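Local coordinates for periplasmic solute binding protein (Pectobacterium atrosepticum, PDB 4RY1) that probably binds a sugar in the periplasm and delivers it to an ABC-type transporter, at residues P96-T101 with I113-R118. Residues are numbered along the deposited sequence; the frame is centred on the assembly and turned at random.
Sequences PNALKT and ISMTSR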
loop_
_atom_site.group_PDB
_atom_site.type_symbol
_atom_site.label_atom_id
_atom_site.label_comp_id
_atom_site.label_asym_id
_atom_site.label_seq_id
_atom_site.Cartn_x
_atom_site.Cartn_y
_atom_site.Cartn_z
ATOM N N PRO A 96 13.792 10.615 -10.066
ATOM C CA PRO A 96 13.994 11.596 -8.995
ATOM C C PRO A 96 12.814 11.743 -8.052
ATOM O O PRO A 96 12.999 11.921 -6.839
ATOM C CB PRO A 96 14.208 12.897 -9.759
ATOM C CG PRO A 96 14.802 12.475 -11.052
ATOM C CD PRO A 96 14.217 11.135 -11.379
ATOM N N ASN A 97 11.609 11.700 -8.604
ATOM C CA ASN A 97 10.407 11.791 -7.776
ATOM C C ASN A 97 10.332 10.653 -6.748
ATOM O O ASN A 97 9.882 10.861 -5.627
ATOM C CB ASN A 97 9.128 11.821 -8.637
ATOM C CG ASN A 97 8.931 13.148 -9.353
ATOM O OD1 ASN A 97 9.658 14.118 -9.109
ATOM N ND2 ASN A 97 7.929 13.201 -10.238
ATOM N N ALA A 98 10.781 9.457 -7.135
ATOM C CA ALA A 98 10.779 8.313 -6.233
ATOM C C ALA A 98 11.748 8.544 -5.059
ATOM O O ALA A 98 11.400 8.332 -3.891
ATOM C CB ALA A 98 11.139 7.041 -6.991
ATOM N N LEU A 99 12.948 9.017 -5.368
ATOM C CA LEU A 99 13.933 9.316 -4.315
ATOM C C LEU A 99 13.482 10.421 -3.368
ATOM O O LEU A 99 13.719 10.353 -2.162
ATOM C CB LEU A 99 15.287 9.685 -4.918
ATOM C CG LEU A 99 15.907 8.602 -5.793
ATOM C CD1 LEU A 99 17.305 9.023 -6.213
ATOM C CD2 LEU A 99 15.946 7.271 -5.041
ATOM N N LYS A 100 12.813 11.430 -3.911
ATOM C CA LYS A 100 12.333 12.538 -3.097
ATOM C C LYS A 100 11.406 12.036 -1.971
ATOM O O LYS A 100 11.466 12.561 -0.848
ATOM C CB LYS A 100 11.653 13.598 -3.973
ATOM C CG LYS A 100 11.110 14.811 -3.226
ATOM C CD LYS A 100 12.184 15.703 -2.610
ATOM C CE LYS A 100 11.685 17.141 -2.511
ATOM N NZ LYS A 100 12.636 18.066 -1.835
ATOM N N THR A 101 10.605 10.997 -2.247
ATOM C CA THR A 101 9.635 10.468 -1.269
ATOM C C THR A 101 10.315 9.986 0.015
ATOM O O THR A 101 9.684 9.908 1.049
ATOM C CB THR A 101 8.781 9.260 -1.792
ATOM O OG1 THR A 101 9.604 8.100 -1.965
ATOM C CG2 THR A 101 8.075 9.581 -3.108
ATOM N N ILE A 113 11.860 0.311 -3.459
ATOM C CA ILE A 113 12.000 -0.958 -4.187
ATOM C C ILE A 113 11.144 -0.942 -5.449
ATOM O O ILE A 113 11.554 -1.432 -6.514
ATOM C CB ILE A 113 11.643 -2.135 -3.286
ATOM C CG1 ILE A 113 12.603 -2.171 -2.090
ATOM C CG2 ILE A 113 11.703 -3.452 -4.051
ATOM C CD1 ILE A 113 12.098 -3.018 -0.938
ATOM N N SER A 114 9.948 -0.401 -5.291
ATOM C CA SER A 114 8.982 -0.171 -6.358
ATOM C C SER A 114 8.068 0.947 -5.897
ATOM O O SER A 114 7.879 1.165 -4.687
ATOM C CB SER A 114 8.175 -1.412 -6.678
ATOM O OG SER A 114 7.441 -1.830 -5.580
ATOM N N MET A 115 7.468 1.638 -6.859
ATOM C CA MET A 115 6.361 2.533 -6.609
ATOM C C MET A 115 5.098 1.718 -6.778
ATOM O O MET A 115 5.077 0.729 -7.524
ATOM C CB MET A 115 6.419 3.758 -7.547
ATOM C CG MET A 115 7.628 4.675 -7.283
ATOM S SD MET A 115 7.837 5.398 -5.587
ATOM C CE MET A 115 6.412 6.487 -5.639
ATOM N N THR A 116 4.040 2.148 -6.115
ATOM C CA THR A 116 2.743 1.481 -6.199
ATOM C C THR A 116 1.622 2.504 -6.052
ATOM O O THR A 116 1.824 3.597 -5.506
ATOM C CB THR A 116 2.628 0.358 -5.141
ATOM O OG1 THR A 116 1.482 -0.449 -5.406
ATOM C CG2 THR A 116 2.518 0.888 -3.729
ATOM N N SER A 117 0.471 2.168 -6.625
ATOM C CA SER A 117 -0.711 3.018 -6.622
ATOM C C SER A 117 -1.902 2.210 -6.193
ATOM O O SER A 117 -1.955 0.994 -6.436
ATOM C CB SER A 117 -0.974 3.596 -8.010
ATOM O OG SER A 117 0.142 4.325 -8.484
ATOM N N ARG A 118 -2.861 2.893 -5.566
ATOM C CA ARG A 118 -4.171 2.296 -5.302
ATOM C C ARG A 118 -4.975 2.227 -6.615
ATOM O O ARG A 118 -5.088 3.221 -7.331
ATOM C CB ARG A 118 -4.984 3.134 -4.312
ATOM C CG ARG A 118 -4.530 3.141 -2.867
ATOM C CD ARG A 118 -4.916 1.864 -2.155
ATOM N NE ARG A 118 -4.599 1.906 -0.727
ATOM C CZ ARG A 118 -4.876 0.950 0.142
ATOM N NH1 ARG A 118 -5.509 -0.151 -0.219
ATOM N NH2 ARG A 118 -4.479 1.083 1.400
#
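M115 reaches across from its strand to A98 and T101 of segment 96-101, a small example of how one flexible side chain can join a helix to a sheet. The setting is the periplasmic binding protein fold, in which two lobes are linked by long strands; the chain turns a corner at I113, and the part after it, 114-118, probably belongs to one of these connections. Helix 96-100 leads into the antiparallel pair 103-104 and 107-123, and the returning strand runs past the helix with the CA atoms of A98 and M115 7.3 Å apart.

M115 carries the strand's share of the contact. Its CB already points to the helix, and with CG anti to the carbonyl carbon (chi1 -66°) the next bond continues toward A98; two further bends, at chi2 and at chi3 (-68°), turn the side chain into a hook rather than an extended arm. The sulfur at the bend presents itself to the methyl of A98, with SD 3.9 Å from CB, and SD also comes within 4.2 Å of A98 CA. Beyond the bend, the terminal methyl takes a different partner: CE approaches T101 CG2 at 4.3 Å. A98 and T101 thus receive successive atoms of the same side chain, and no hydrogen bond crosses between the segments.

T101 faces two environments. Its methyl is turned to M115 and its side chain also touches P112 and P286, while its backbone O accepts a hydrogen bond from W66 NE1. The hydroxyl turns back to the helix, which helps fix the rotation that offers CG2 to the methionine: T101 OG1 donates to A98 O at 2.6 Å, approaching in the carbonyl plane with a C=O...OG1 angle of 153°.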